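Local coordinates for methionine gamma-lyase (Trichomonas vaginalis, PDB 1E5E), which belongs to the Cys/Met metabolism family of PLP-dependent enzymes and is built as an assembly of four copies of the chain, at residues N39-Q42 with G43-F47; I55-R58 with L59-T63. One frame throughout, in Å; residues are numbered along the deposited sequence.

Contact 1. Residues N39-Q42 with G43-F47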
# COMPACT_ATOMS: atom_id res chain seq x y z
N ASN A 39 13.70 27.06 3.02
CA ASN A 39 13.74 28.43 2.50
C ASN A 39 14.12 28.39 1.03
O ASN A 39 14.56 27.30 0.59
CB ASN A 39 14.71 29.25 3.36
CG ASN A 39 16.09 28.63 3.39
OD1 ASN A 39 16.74 28.57 2.36
ND2 ASN A 39 16.48 28.12 4.53
N CYS A 40 13.95 29.46 0.27
CA CYS A 40 14.28 29.43 -1.15
C CYS A 40 15.73 29.13 -1.45
O CYS A 40 16.01 28.49 -2.48
CB CYS A 40 14.00 30.77 -1.85
SG CYS A 40 12.26 31.19 -1.79
N GLN A 41 16.66 29.69 -0.69
CA GLN A 41 18.08 29.45 -0.95
C GLN A 41 18.36 27.94 -0.97
O GLN A 41 19.03 27.46 -1.88
CB GLN A 41 18.99 30.13 0.07
CG GLN A 41 20.49 30.02 -0.25
CD GLN A 41 20.84 30.68 -1.56
OE1 GLN A 41 20.47 31.84 -1.84
NE2 GLN A 41 21.59 30.02 -2.45
N GLN A 42 17.84 27.23 0.03
CA GLN A 42 18.01 25.78 0.11
C GLN A 42 17.43 25.09 -1.14
O GLN A 42 18.11 24.30 -1.81
CB GLN A 42 17.32 25.27 1.38
CG GLN A 42 17.39 23.77 1.58
CD GLN A 42 16.57 23.25 2.74
OE1 GLN A 42 15.37 22.98 2.59
NE2 GLN A 42 17.24 23.06 3.88
N GLY A 43 16.22 25.48 -1.55
CA GLY A 43 15.63 24.89 -2.76
C GLY A 43 16.53 25.15 -3.97
O GLY A 43 16.82 24.26 -4.75
N GLY A 44 16.99 26.39 -4.18
CA GLY A 44 17.84 26.77 -5.31
C GLY A 44 19.16 25.99 -5.26
O GLY A 44 19.66 25.50 -6.26
N ASN A 45 19.71 25.88 -4.06
CA ASN A 45 20.91 25.11 -3.84
C ASN A 45 20.71 23.62 -4.15
O ASN A 45 21.66 23.02 -4.66
CB ASN A 45 21.38 25.22 -2.39
CG ASN A 45 22.02 26.54 -2.05
OD1 ASN A 45 22.22 27.39 -2.91
ND2 ASN A 45 22.28 26.67 -0.76
N ARG A 46 19.58 23.02 -3.78
CA ARG A 46 19.40 21.61 -4.11
C ARG A 46 19.27 21.48 -5.62
O ARG A 46 19.92 20.61 -6.21
CB ARG A 46 18.20 21.01 -3.39
CG ARG A 46 18.43 20.80 -1.90
CD ARG A 46 17.19 20.25 -1.22
NE ARG A 46 17.48 20.14 0.22
CZ ARG A 46 16.61 19.98 1.19
NH1 ARG A 46 16.98 19.90 2.46
NH2 ARG A 46 15.32 19.80 0.85
N PHE A 47 18.48 22.35 -6.28
CA PHE A 47 18.43 22.25 -7.74
C PHE A 47 19.78 22.48 -8.41
O PHE A 47 19.97 21.96 -9.52
CB PHE A 47 17.45 23.24 -8.38
CG PHE A 47 16.05 22.69 -8.47
CD1 PHE A 47 15.66 21.90 -9.53
CD2 PHE A 47 15.12 22.93 -7.44
CE1 PHE A 47 14.37 21.40 -9.64
CE2 PHE A 47 13.82 22.49 -7.57
CZ PHE A 47 13.46 21.69 -8.64
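The short helix 40-47 begins with an N-cap at Asn39, whose backbone O receives Gly43 N across the first turn while its side-chain OD1 accepts from Gln42 N at 2.9 Å. Asparagine suits the place because its short amide can take the part of the carbonyl missing from the preceding turn. With CG at +56° about chi1, the amide folds back to face that N-H. Two side-chain pairs spaced i to i+4 follow along the helix. Gln41 bends at chi2 (62°), which carries NE2 along the helix to Asn45 OD1, 2.7 Å away; the donor stands above the carbonyl plane of Asn45, and the two amides are turned 57° apart. Asn45 ND2 donates to Glu51 OE1, which helps fix the rotation of its amide. Gln42 instead runs extended beside Arg46, its amide lying over one face of the guanidinium, with CD 3.4 Å from NH1 and the planes nearly parallel. The two flat groups stack rather than bond; Gln42 OE1 accepts from Asp38 N, and Arg46 NE donates to Ser52 O. Cys40 faces away from the later turn and packs on Leu327 of the second subunit, whose Asp328 accepts from Cys40 N.

Contact 2. Residues I55-R58 with L59-T63. With PPJ (N-(hydroxy{3-hydroxy-2-methyl-5-[(phosphonooxy)methyl]pyridin-4-yl}methyl)norvaline), chain G.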
# COMPACT_ATOMS: atom_id res chain seq x y z
N ILE A 55 13.95 16.87 -3.28
CA ILE A 55 13.19 17.87 -4.04
C ILE A 55 11.88 17.37 -4.57
O ILE A 55 10.84 18.00 -4.45
CB ILE A 55 13.99 18.23 -5.35
CG1 ILE A 55 15.37 18.77 -5.01
CG2 ILE A 55 13.19 19.26 -6.15
CD1 ILE A 55 16.29 19.15 -6.17
N TYR A 56 11.97 16.26 -5.30
CA TYR A 56 10.82 15.75 -6.06
C TYR A 56 11.09 14.29 -6.40
O TYR A 56 12.23 13.97 -6.79
CB TYR A 56 10.68 16.56 -7.35
CG TYR A 56 9.46 16.27 -8.21
CD1 TYR A 56 8.19 16.64 -7.77
CD2 TYR A 56 9.58 15.65 -9.45
CE1 TYR A 56 7.06 16.44 -8.56
CE2 TYR A 56 8.47 15.41 -10.23
CZ TYR A 56 7.21 15.83 -9.78
OH TYR A 56 6.13 15.66 -10.62
N THR A 57 10.11 13.41 -6.25
CA THR A 57 10.32 11.97 -6.45
C THR A 57 10.81 11.49 -7.79
O THR A 57 11.55 10.48 -7.82
CB THR A 57 9.05 11.22 -5.95
OG1 THR A 57 9.08 11.46 -4.52
CG2 THR A 57 9.05 9.73 -6.25
N ARG A 58 10.60 12.19 -8.90
CA ARG A 58 11.19 11.83 -10.19
C ARG A 58 12.72 12.01 -10.04
O ARG A 58 13.43 11.26 -10.70
CB ARG A 58 10.72 12.63 -11.40
CG ARG A 58 11.47 12.31 -12.73
CD ARG A 58 10.60 12.46 -14.01
NE ARG A 58 9.81 13.71 -13.87
CZ ARG A 58 10.34 14.92 -13.93
NH1 ARG A 58 11.64 15.09 -14.18
NH2 ARG A 58 9.57 15.97 -13.73
N LEU A 59 13.18 12.95 -9.24
CA LEU A 59 14.58 13.21 -9.05
C LEU A 59 15.25 12.41 -7.94
O LEU A 59 16.48 12.22 -8.03
CB LEU A 59 14.82 14.70 -8.72
CG LEU A 59 14.06 15.72 -9.59
CD1 LEU A 59 14.40 17.14 -9.14
CD2 LEU A 59 14.42 15.54 -11.07
N GLY A 60 14.54 11.96 -6.92
CA GLY A 60 15.14 11.16 -5.85
C GLY A 60 14.08 11.05 -4.72
O GLY A 60 13.25 11.97 -4.67
N ASN A 61 14.21 10.04 -3.87
CA ASN A 61 13.23 9.85 -2.80
C ASN A 61 13.92 8.98 -1.76
O ASN A 61 14.71 8.08 -2.09
CB ASN A 61 12.00 9.18 -3.44
CG ASN A 61 10.96 8.79 -2.40
OD1 ASN A 61 11.17 7.84 -1.64
ND2 ASN A 61 9.83 9.49 -2.31
N PRO A 62 13.75 9.28 -0.47
CA PRO A 62 14.46 8.57 0.59
C PRO A 62 14.18 7.08 0.64
O PRO A 62 15.09 6.30 0.92
CB PRO A 62 14.09 9.29 1.87
CG PRO A 62 13.27 10.45 1.51
CD PRO A 62 12.88 10.34 0.06
N THR A 63 12.95 6.62 0.38
CA THR A 63 12.73 5.16 0.37
C THR A 63 13.50 4.55 -0.81
O THR A 63 14.00 3.45 -0.75
CB THR A 63 11.22 4.88 0.24
OG1 THR A 63 10.56 5.37 1.41
CG2 THR A 63 10.88 3.42 -0.02
N1 PPJ G . 4.13 18.43 -17.76
C2 PPJ G . 3.93 19.49 -16.96
C6 PPJ G . 4.92 17.41 -17.29
C2A PPJ G . 3.19 20.63 -17.42
C3 PPJ G . 4.56 19.52 -15.71
O3 PPJ G . 4.27 20.64 -15.06
C4 PPJ G . 5.19 18.40 -15.11
C4A PPJ G . 5.35 18.40 -13.65
C5 PPJ G . 5.47 17.35 -15.98
N PPJ G . 6.20 19.49 -13.34
C5A PPJ G . 6.27 16.18 -15.71
OP4 PPJ G . 5.45 15.40 -15.08
P PPJ G . 6.22 14.52 -13.96
OP1 PPJ G . 5.08 13.58 -13.39
OP2 PPJ G . 6.93 15.43 -12.92
OP3 PPJ G . 7.32 13.62 -14.71
CA PPJ G . 6.54 19.81 -12.05
CB PPJ G . 7.68 19.09 -11.49
C PPJ G . 6.41 21.16 -11.63
CG PPJ G . 9.04 19.27 -12.05
CD PPJ G . 9.81 20.13 -11.13
O PPJ G . 6.43 22.13 -12.49
OXT PPJ G . 6.65 21.56 -10.40
O HOH W 1 14.45 14.52 -4.90
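Tyr56 and Leu59 meet in a tight turn that sets a phosphate-binding pair just before a helix: Leu59 CG packs 4.1 Å from Tyr56 CB, near the plane of the ring and to its edge side. Tyr56 O takes two N-H groups, Leu59 N at 2.8 Å from above the carbonyl plane and Gly60 N at 3.1 Å, closer to it. Leu59 CD1 reaches back to Ile55 CG2, 3.9 Å away, an apolar contact beside the turn. On the ligand side, CB of the bound N-(hydroxy{3-hydroxy-2-methyl-5-[(phosphonooxy)methyl]pyridin-4-yl}methyl)norvaline sits over one face of the Tyr56 ring, toward its rim, while the phenol OH approaches phosphate oxygen OP2 at 2.4 Å, too short to take at face value. Arg58, bent at chi2 and chi3 (43°), curls its guanidinium round to present an edge to the same phosphate: NH2, shared with Tyr111 OH of the second subunit, gives a nearly straight bond to OP2 at 2.8 Å, and NE donates to OP3 at 2.6 Å in a more bent bond (138°). A long, charged chain suits this two-pronged grip. Gly86 and Met87 of the second subunit also bond to the ligand, so the site is shared between chains. Thr57 and Asn61 lie side by side; Asn61 ND2 donates to Thr57 OG1 at 3.1 Å and also to Tyr30 O, and Thr57 OG1 bonds to Thr32 O. Asn61 OD1 caps Thr63 N, starting helix 62-75, where Thr63 packs against helix 247-257; at the other end Ile55 rests on helix 40-47.

How the contacts relate
Both contacts are local and in series along the chain, their centres 15 Å apart, and both touch the second subunit. Contact 1 lies farther from the chain's centre, about 37 Å against 24 Å, and is the more exposed: amides and a guanidinium pair along the helix. Contact 2 is more buried and is a turn, its charged group directed to the ligand phosphate of a site shared by two chains. Each has an asparagine N-cap, one opening helix 40-47 and the other helix 62-75. The two meet through apolar packing, with Phe47 CZ 3.5 Å from Ile55 CG2, where the end of helix 40-47 packs on the loop that opens contact 2.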